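PDB 6TO1: minor fimbrium subunit Mfa5 from Porphyromonas gingivalis ATCC 33277, which serves as an accessory subunit of the minor fimbriae, surface pili that mediate biofilm formation and adhesion to host cells and other oral bacteria. Local coordinates for residues V129-Q134 and I230-D235; S148-G153 and Q196-L201; T587-Q592 and S629-A634. One frame throughout, in Å; residues are numbered along the deposited sequence. Where two conformers were deposited one is given.

Contact 1 of 3, residues V129-Q134 and I230-D235; sequences VMVIDQ and IILMSD
D133 meets S234 and D235 where two neighbouring parallel strands of the von Willebrand factor A sheet end. The axes of segments 129-133 and 230-234 approach to 4.7 Å. Their backbones are laced by four hydrogen bonds, from I231 N to V129 O, V131 N to I231 O, M233 N to V131 O and D133 N to M233 O.

The side chains of M130, I132, I231 and M233 leave on one face, against helix 143-160. I132 and M233 run alongside each other, with I132 CD1 3.8 Å from M233 CE. M233 bends at its thioether (chi3 59°), which puts CE against I132. In the M130 conformer described, M130 CE comes to 3.8 Å from M233 SD. V129, V131, I230 and L232 occupy the other face, where helix 209-220 packs. V131 packs on both partners there: V131 CG1 is 3.8 Å from L232 CD1, and V131 CG2 is 3.9 Å from I230 CG2.

At the C-terminal end D133 CG stands anti to the backbone N (chi1 -178°), which sets this carboxylate carbon 3.6 Å from S234 OG. D133 OD2 accepts from S234 OG at 2.7 Å, on its anti side and 15° out of the carboxylate plane. A weak bond from D235 N also reaches it. D133 OD1 pairs with S135, and D235 OD2 with S137 and R145. D133, S135 and S137 form the DxSxS signature of a metal-ion-dependent adhesion site. S135 and S137 are ligands of the magnesium ion.

D133 OD2 and D235 OD1 lie only 3.9 Å apart. One water donates to both. The hydroxyl, the water, and R145 and magnesium near D235 probably offset the repulsion between the two carboxylates.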
loop_
_atom_site.group_PDB
_atom_site.type_symbol
_atom_site.label_atom_id
_atom_site.label_comp_id
_atom_site.label_asym_id
_atom_site.label_seq_id
_atom_site.Cartn_x
_atom_site.Cartn_y
_atom_site.Cartn_z
ATOM N N VAL A 129 -22.746 -6.983 10.224
ATOM C CA VAL A 129 -23.818 -7.356 11.133
ATOM C C VAL A 129 -24.423 -8.649 10.625
ATOM O O VAL A 129 -24.972 -8.694 9.516
ATOM C CB VAL A 129 -24.927 -6.293 11.260
ATOM C CG1 VAL A 129 -25.926 -6.779 12.342
ATOM C CG2 VAL A 129 -24.365 -4.939 11.595
ATOM N N MET A 130 -24.329 -9.699 11.430
ATOM C CA MET A 130 -24.957 -10.969 11.121
ATOM C C MET A 130 -26.348 -10.975 11.734
ATOM O O MET A 130 -26.524 -10.573 12.891
ATOM C CB MET A 130 -24.133 -12.126 11.673
ATOM C CG MET A 130 -22.774 -12.277 11.022
ATOM S SD MET A 130 -21.830 -13.599 11.806
ATOM C CE MET A 130 -22.718 -15.066 11.283
ATOM N N VAL A 131 -27.326 -11.439 10.953
ATOM C CA VAL A 131 -28.754 -11.455 11.344
ATOM C C VAL A 131 -29.277 -12.871 11.124
ATOM O O VAL A 131 -29.371 -13.330 9.967
ATOM C CB VAL A 131 -29.571 -10.442 10.516
ATOM C CG1 VAL A 131 -31.007 -10.369 10.981
ATOM C CG2 VAL A 131 -28.886 -9.083 10.554
ATOM N N ILE A 132 -29.668 -13.551 12.207
ATOM C CA ILE A 132 -30.027 -14.966 12.138
ATOM C C ILE A 132 -31.487 -15.166 12.542
ATOM O O ILE A 132 -31.902 -14.780 13.637
ATOM C CB ILE A 132 -29.094 -15.849 12.995
ATOM C CG1 ILE A 132 -27.626 -15.514 12.692
ATOM C CG2 ILE A 132 -29.365 -17.345 12.734
ATOM C CD1 ILE A 132 -26.607 -16.418 13.385
ATOM N N ASP A 133 -32.242 -15.804 11.640
ATOM C CA ASP A 133 -33.617 -16.274 11.826
ATOM C C ASP A 133 -33.635 -17.435 12.813
ATOM O O ASP A 133 -33.065 -18.487 12.524
ATOM C CB ASP A 133 -34.072 -16.687 10.431
ATOM C CG ASP A 133 -35.498 -17.162 10.339
ATOM O OD1 ASP A 133 -36.176 -17.437 11.352
ATOM O OD2 ASP A 133 -35.933 -17.285 9.176
ATOM N N GLN A 134 -34.227 -17.237 13.999
ATOM C CA GLN A 134 -34.483 -18.335 14.938
ATOM C C GLN A 134 -35.983 -18.586 15.100
ATOM O O GLN A 134 -36.461 -18.934 16.189
ATOM C CB GLN A 134 -33.813 -18.082 16.304
ATOM C CG GLN A 134 -34.298 -16.901 17.097
ATOM C CD GLN A 134 -33.800 -16.915 18.564
ATOM O OE1 GLN A 134 -32.762 -17.489 18.883
ATOM N NE2 GLN A 134 -34.556 -16.284 19.442
ATOM N N ILE A 230 -24.269 -6.543 5.794
ATOM C CA ILE A 230 -25.285 -7.258 6.561
ATOM C C ILE A 230 -25.424 -8.640 5.953
ATOM O O ILE A 230 -25.597 -8.768 4.736
ATOM C CB ILE A 230 -26.634 -6.523 6.564
ATOM C CG1 ILE A 230 -26.457 -5.168 7.236
ATOM C CG2 ILE A 230 -27.721 -7.381 7.203
ATOM C CD1 ILE A 230 -27.687 -4.239 7.091
ATOM N N ILE A 231 -25.338 -9.669 6.795
ATOM C CA ILE A 231 -25.522 -11.053 6.368
ATOM C C ILE A 231 -26.800 -11.589 7.009
ATOM O O ILE A 231 -26.858 -11.753 8.229
ATOM C CB ILE A 231 -24.321 -11.939 6.757
ATOM C CG1 ILE A 231 -23.030 -11.428 6.134
ATOM C CG2 ILE A 231 -24.591 -13.421 6.394
ATOM C CD1 ILE A 231 -21.748 -11.998 6.844
ATOM N N LEU A 232 -27.792 -11.935 6.188
ATOM C CA LEU A 232 -29.054 -12.473 6.674
ATOM C C LEU A 232 -29.100 -13.967 6.418
ATOM O O LEU A 232 -28.960 -14.413 5.280
ATOM C CB LEU A 232 -30.244 -11.789 5.985
ATOM C CG LEU A 232 -31.633 -12.295 6.292
ATOM C CD1 LEU A 232 -32.022 -12.073 7.745
ATOM C CD2 LEU A 232 -32.621 -11.602 5.320
ATOM N N MET A 233 -29.330 -14.731 7.475
ATOM C CA MET A 233 -29.382 -16.184 7.438
ATOM C C MET A 233 -30.803 -16.583 7.807
ATOM O O MET A 233 -31.209 -16.453 8.970
ATOM C CB MET A 233 -28.359 -16.775 8.414
ATOM C CG MET A 233 -26.929 -16.494 7.974
ATOM S SD MET A 233 -25.694 -16.405 9.289
ATOM C CE MET A 233 -25.868 -18.038 9.997
ATOM N N SER A 234 -31.572 -17.045 6.831
ATOM C CA SER A 234 -32.994 -17.244 7.061
ATOM C C SER A 234 -33.495 -18.356 6.157
ATOM O O SER A 234 -32.911 -18.627 5.110
ATOM C CB SER A 234 -33.762 -15.937 6.804
ATOM O OG SER A 234 -35.162 -16.177 6.853
ATOM N N ASP A 235 -34.609 -18.989 6.545
ATOM C CA ASP A 235 -35.184 -19.888 5.549
ATOM C C ASP A 235 -36.037 -19.146 4.530
ATOM O O ASP A 235 -36.490 -19.769 3.565
ATOM C CB ASP A 235 -35.979 -21.035 6.178
ATOM C CG ASP A 235 -37.189 -20.587 6.960
ATOM O OD1 ASP A 235 -37.838 -19.555 6.613
ATOM O OD2 ASP A 235 -37.502 -21.305 7.947
HETATM O O HOH W 1 -38.419 -18.301 8.834
#

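Contact 2 of 3, residues S148-G153 and Q196-L201; sequences SAIASG and QKIRAL
I150 on helix 143-160 lies against I198 of helix 191-199, and against R199 and L201, which follow I198 in the chain. Both helices belong to the von Willebrand factor A fold and cover the same face of its central sheet. The contact is apolar, with no hydrogen bond between the two segments.

I150 does most of the touching. Its CG1 is anti to the carbonyl carbon (chi1 -74°) and rests against the backbone of I198, 3.3 Å from I198 O. I150 CG2, the other branch, approaches R199 CA at 4.0 Å. The side chains of I150 and L201 point opposite ways as they pass, with I150 CG1 3.9 Å from L201 CD1. One isoleucine thus packs on the turn of backbone from I198 to L201.

I198 points its CB at helix 143-160. I198 CG2 sits 3.5 Å from I150 O and also touches I150 CA. The longer branch extends further along that helix: with chi2 at 174° its chain is straight, and CD1 reaches the backbone of G153. G153 has no side chain, so the methyl lies directly on the main chain. I198 also packs on L174 of strand 170-177, and L201 on I132 of strand 126-133, so this corner rests on the sheet. I198 touches V157 of helix 143-160 as well.

R199 contributes only a little at the margin, through its aliphatic part. Its NH1 bonds to Q154 of helix 143-160, a polar link beside the apolar one. At the G153 end, I198 CD1 is 3.8 Å from both G153 C and G153 O.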
loop_
_atom_site.group_PDB
_atom_site.type_symbol
_atom_site.label_atom_id
_atom_site.label_comp_id
_atom_site.label_asym_id
_atom_site.label_seq_id
_atom_site.Cartn_x
_atom_site.Cartn_y
_atom_site.Cartn_z
ATOM N N SER A 148 -27.927 -25.921 11.219
ATOM C CA SER A 148 -26.984 -25.510 10.184
ATOM C C SER A 148 -26.651 -24.026 10.299
ATOM O O SER A 148 -25.508 -23.622 10.065
ATOM C CB SER A 148 -27.559 -25.804 8.792
ATOM O OG SER A 148 -26.674 -25.384 7.782
ATOM N N ALA A 149 -27.636 -23.196 10.653
ATOM C CA ALA A 149 -27.343 -21.787 10.886
ATOM C C ALA A 149 -26.347 -21.619 12.033
ATOM O O ALA A 149 -25.457 -20.766 11.974
ATOM C CB ALA A 149 -28.636 -21.028 11.186
ATOM N N ILE A 150 -26.496 -22.420 13.093
ATOM C CA ILE A 150 -25.609 -22.321 14.250
ATOM C C ILE A 150 -24.197 -22.763 13.885
ATOM O O ILE A 150 -23.205 -22.119 14.264
ATOM C CB ILE A 150 -26.184 -23.150 15.415
ATOM C CG1 ILE A 150 -27.384 -22.446 16.026
ATOM C CG2 ILE A 150 -25.126 -23.443 16.465
ATOM C CD1 ILE A 150 -28.192 -23.319 16.980
ATOM N N ALA A 151 -24.079 -23.879 13.172
ATOM C CA ALA A 151 -22.769 -24.372 12.776
ATOM C C ALA A 151 -22.101 -23.421 11.787
ATOM O O ALA A 151 -20.917 -23.084 11.935
ATOM C CB ALA A 151 -22.897 -25.768 12.173
ATOM N N SER A 152 -22.853 -22.974 10.763
ATOM C CA SER A 152 -22.259 -22.134 9.733
ATOM C C SER A 152 -21.989 -20.733 10.258
ATOM O O SER A 152 -21.004 -20.107 9.860
ATOM C CB SER A 152 -23.162 -22.079 8.482
ATOM O OG SER A 152 -24.451 -21.568 8.765
ATOM N N GLY A 153 -22.845 -20.223 11.154
ATOM C CA GLY A 153 -22.606 -18.901 11.694
ATOM C C GLY A 153 -21.315 -18.845 12.485
ATOM O O GLY A 153 -20.559 -17.881 12.397
ATOM N N GLN A 196 -20.702 -18.132 21.312
ATOM C CA GLN A 196 -21.560 -18.553 22.407
ATOM C C GLN A 196 -22.989 -18.068 22.192
ATOM O O GLN A 196 -23.946 -18.810 22.430
ATOM C CB GLN A 196 -20.971 -18.038 23.721
ATOM C CG GLN A 196 -21.543 -18.681 24.951
ATOM C CD GLN A 196 -22.916 -18.138 25.271
ATOM O OE1 GLN A 196 -23.109 -16.923 25.330
ATOM N NE2 GLN A 196 -23.885 -19.034 25.461
ATOM N N LYS A 197 -23.154 -16.835 21.711
ATOM C CA LYS A 197 -24.501 -16.341 21.456
ATOM C C LYS A 197 -25.166 -17.105 20.317
ATOM O O LYS A 197 -26.375 -17.366 20.359
ATOM C CB LYS A 197 -24.457 -14.849 21.152
ATOM C CG LYS A 197 -23.983 -13.994 22.307
ATOM C CD LYS A 197 -24.963 -14.049 23.450
ATOM C CE LYS A 197 -24.562 -13.089 24.568
ATOM N NZ LYS A 197 -25.503 -13.199 25.715
ATOM N N ILE A 198 -24.393 -17.470 19.288
ATOM C CA ILE A 198 -24.945 -18.237 18.175
ATOM C C ILE A 198 -25.375 -19.616 18.643
ATOM O O ILE A 198 -26.432 -20.125 18.242
ATOM C CB ILE A 198 -23.918 -18.312 17.031
ATOM C CG1 ILE A 198 -23.627 -16.914 16.482
ATOM C CG2 ILE A 198 -24.389 -19.271 15.967
ATOM C CD1 ILE A 198 -22.524 -16.889 15.464
ATOM N N ARG A 199 -24.574 -20.251 19.511
ATOM C CA ARG A 199 -24.936 -21.570 20.020
ATOM C C ARG A 199 -26.188 -21.530 20.879
ATOM O O ARG A 199 -26.842 -22.567 21.039
ATOM C CB ARG A 199 -23.778 -22.179 20.834
ATOM C CG ARG A 199 -22.658 -22.668 19.956
ATOM C CD ARG A 199 -21.687 -23.570 20.727
ATOM N NE ARG A 199 -21.193 -22.876 21.899
ATOM C CZ ARG A 199 -20.098 -22.130 21.914
ATOM N NH1 ARG A 199 -19.369 -21.994 20.819
ATOM N NH2 ARG A 199 -19.725 -21.530 23.035
ATOM N N ALA A 200 -26.570 -20.368 21.397
ATOM C CA ALA A 200 -27.747 -20.291 22.254
ATOM C C ALA A 200 -29.041 -19.978 21.492
ATOM O O ALA A 200 -30.080 -19.765 22.133
ATOM C CB ALA A 200 -27.557 -19.235 23.344
ATOM N N LEU A 201 -28.992 -19.910 20.161
ATOM C CA LEU A 201 -30.197 -19.682 19.374
ATOM C C LEU A 201 -31.197 -20.802 19.626
ATOM O O LEU A 201 -30.821 -21.971 19.746
ATOM C CB LEU A 201 -29.857 -19.635 17.885
ATOM C CG LEU A 201 -28.955 -18.519 17.374
ATOM C CD1 LEU A 201 -28.707 -18.775 15.866
ATOM C CD2 LEU A 201 -29.540 -17.144 17.593
#

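Contact 3 of 3, residues T587-Q592 and S629-A634; sequences TTEALQ and SWKKPA
S629 OG, which packs 3.9 Å from L591 CD2, is gripped by three groups. It accepts from K632 N at 3.0 Å, an ST motif, and weakly from K631 N. A water 2.7 Å from S629 OG donates in turn to E589 O.

A second water joins the loops further along. It donates to T588 O and accepts from Q592 NE2 and W630 N. Q592 NE2 also gives a nearly in-plane bond to A590 O. An ST turn, with A590 N bonded to T588 OG1, shapes the same loop.

The one direct hydrogen bond between the segments runs from W630 NE1 to E589 OE1, at 2.9 Å. The acceptor lies 3° out of the indole plane and uses the anti lone pair of OE1. The E589 chain runs alongside the indole, but its carboxylate is turned 75° from the ring. The bend of E589 at chi2 (70°) swings CD toward the indole edge. T588 O also sits near that edge, 3.2 Å from W630 CD1. K631 CG lies over the centre of one ring face, and K631 CD is 3.6 Å from E589 CG. F498 meets the ring edge-to-face.

The segments are mostly loop, in the beta-rich domain towards the C-terminal end of the modelled chain. One leads into strand 592-596; the other joins strand 624-628 to strand 634-643. K632 NZ forms a salt bridge with D482 and bonds Q479 O. One direct hydrogen bond and two bridging waters thus join the loops, with aliphatic contacts beside them, and exposed E589 satisfies the N-H of the buried indole.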
loop_
_atom_site.group_PDB
_atom_site.type_symbol
_atom_site.label_atom_id
_atom_site.label_comp_id
_atom_site.label_asym_id
_atom_site.label_seq_id
_atom_site.Cartn_x
_atom_site.Cartn_y
_atom_site.Cartn_z
ATOM N N THR A 587 40.566 9.479 9.743
ATOM C CA THR A 587 40.200 10.070 11.021
ATOM C C THR A 587 40.778 11.455 11.203
ATOM O O THR A 587 40.569 12.058 12.262
ATOM C CB THR A 587 40.646 9.163 12.173
ATOM O OG1 THR A 587 42.073 9.182 12.283
ATOM C CG2 THR A 587 40.186 7.742 11.920
ATOM N N THR A 588 41.486 11.982 10.205
ATOM C CA THR A 588 42.049 13.312 10.334
ATOM C C THR A 588 41.957 14.079 9.023
ATOM O O THR A 588 41.932 13.504 7.930
ATOM C CB THR A 588 43.528 13.272 10.795
ATOM O OG1 THR A 588 43.997 14.614 10.959
ATOM C CG2 THR A 588 44.387 12.533 9.774
ATOM N N GLU A 589 41.907 15.394 9.159
ATOM C CA GLU A 589 41.995 16.310 8.037
ATOM C C GLU A 589 43.405 16.862 7.873
ATOM O O GLU A 589 43.653 17.626 6.938
ATOM C CB GLU A 589 40.972 17.430 8.226
ATOM C CG GLU A 589 39.481 16.930 8.134
ATOM C CD GLU A 589 39.000 16.049 9.314
ATOM O OE1 GLU A 589 38.735 14.827 9.125
ATOM O OE2 GLU A 589 38.841 16.580 10.433
ATOM N N ALA A 590 44.336 16.490 8.752
ATOM C CA ALA A 590 45.711 16.955 8.626
ATOM C C ALA A 590 46.394 16.180 7.509
ATOM O O ALA A 590 46.225 14.961 7.385
ATOM C CB ALA A 590 46.478 16.780 9.931
ATOM N N LEU A 591 47.129 16.894 6.661
ATOM C CA LEU A 591 47.843 16.223 5.586
ATOM C C LEU A 591 48.811 15.204 6.167
ATOM O O LEU A 591 49.455 15.443 7.197
ATOM C CB LEU A 591 48.585 17.237 4.730
ATOM C CG LEU A 591 47.787 18.313 4.021
ATOM C CD1 LEU A 591 48.754 19.293 3.367
ATOM C CD2 LEU A 591 46.857 17.693 3.005
ATOM N N GLN A 592 48.869 14.048 5.526
ATOM C CA GLN A 592 49.897 13.053 5.765
ATOM C C GLN A 592 51.005 13.291 4.736
ATOM O O GLN A 592 50.752 13.251 3.520
ATOM C CB GLN A 592 49.335 11.642 5.639
ATOM C CG GLN A 592 48.244 11.290 6.662
ATOM C CD GLN A 592 46.846 11.282 6.056
ATOM O OE1 GLN A 592 46.444 10.307 5.419
ATOM N NE2 GLN A 592 46.114 12.372 6.240
ATOM N N SER A 629 45.396 14.148 1.974
ATOM C CA SER A 629 44.381 13.803 2.965
ATOM C C SER A 629 43.117 13.382 2.224
ATOM O O SER A 629 43.024 13.509 1.003
ATOM C CB SER A 629 44.045 14.975 3.879
ATOM O OG SER A 629 43.316 15.968 3.137
ATOM N N TRP A 630 42.106 12.949 2.979
ATOM C CA TRP A 630 40.832 12.613 2.348
ATOM C C TRP A 630 40.145 13.824 1.736
ATOM O O TRP A 630 39.366 13.659 0.789
ATOM C CB TRP A 630 39.914 11.917 3.347
ATOM C CG TRP A 630 39.337 12.725 4.436
ATOM C CD1 TRP A 630 39.792 12.822 5.714
ATOM C CD2 TRP A 630 38.127 13.484 4.381
ATOM N NE1 TRP A 630 38.957 13.618 6.459
ATOM C CE2 TRP A 630 37.931 14.046 5.656
ATOM C CE3 TRP A 630 37.202 13.764 3.361
ATOM C CZ2 TRP A 630 36.841 14.863 5.954
ATOM C CZ3 TRP A 630 36.112 14.580 3.659
ATOM C CH2 TRP A 630 35.946 15.118 4.947
ATOM N N LYS A 631 40.442 15.030 2.212
ATOM C CA LYS A 631 39.883 16.228 1.602
ATOM C C LYS A 631 40.742 16.787 0.478
ATOM O O LYS A 631 40.231 17.516 -0.378
ATOM C CB LYS A 631 39.680 17.317 2.659
ATOM C CG LYS A 631 38.788 16.903 3.817
ATOM C CD LYS A 631 38.637 18.037 4.832
ATOM C CE LYS A 631 37.387 18.871 4.573
ATOM N NZ LYS A 631 37.386 19.501 3.236
ATOM N N LYS A 632 42.035 16.486 0.464
ATOM C CA LYS A 632 42.950 16.990 -0.560
ATOM C C LYS A 632 43.808 15.802 -0.973
ATOM O O LYS A 632 44.934 15.628 -0.495
ATOM C CB LYS A 632 43.787 18.152 -0.016
ATOM C CG LYS A 632 42.962 19.402 0.286
ATOM C CD LYS A 632 42.279 19.955 -0.968
ATOM C CE LYS A 632 41.407 21.189 -0.632
ATOM N NZ LYS A 632 40.616 21.592 -1.835
ATOM N N PRO A 633 43.287 14.942 -1.848
ATOM C CA PRO A 633 43.868 13.602 -2.013
ATOM C C PRO A 633 44.834 13.445 -3.172
ATOM O O PRO A 633 45.249 12.311 -3.422
ATOM C CB PRO A 633 42.612 12.759 -2.265
ATOM C CG PRO A 633 41.806 13.671 -3.170
ATOM C CD PRO A 633 41.955 15.041 -2.490
ATOM N N ALA A 634 45.162 14.522 -3.887
ATOM C CA ALA A 634 45.999 14.453 -5.087
ATOM C C ALA A 634 47.161 15.433 -4.932
ATOM O O ALA A 634 47.043 16.623 -5.243
ATOM C CB ALA A 634 45.180 14.759 -6.348
HETATM O O HOH W 2 43.122 12.302 5.784
HETATM O O HOH W 3 42.920 18.260 4.494
#

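Contacts 1 and 2 belong to one domain, the von Willebrand factor A domain, with centres 11 Å apart. They touch: I132 CG2 is 3.5 Å from L201 CD1, and M233 CE is 3.4 Å from A149 O. Contact 2 thus packs on the face of the sheet that carries I132 and M233. Contact 1 ends at the magnesium site, where the D235 side chain is about 4 Å from the ion; the side chain of A149 in contact 2 is about 12 Å from it. Contact 3 lies on the opposite side of the chain's centre, with nearest atoms about 63 Å from contact 1 and about 66 Å from contact 2.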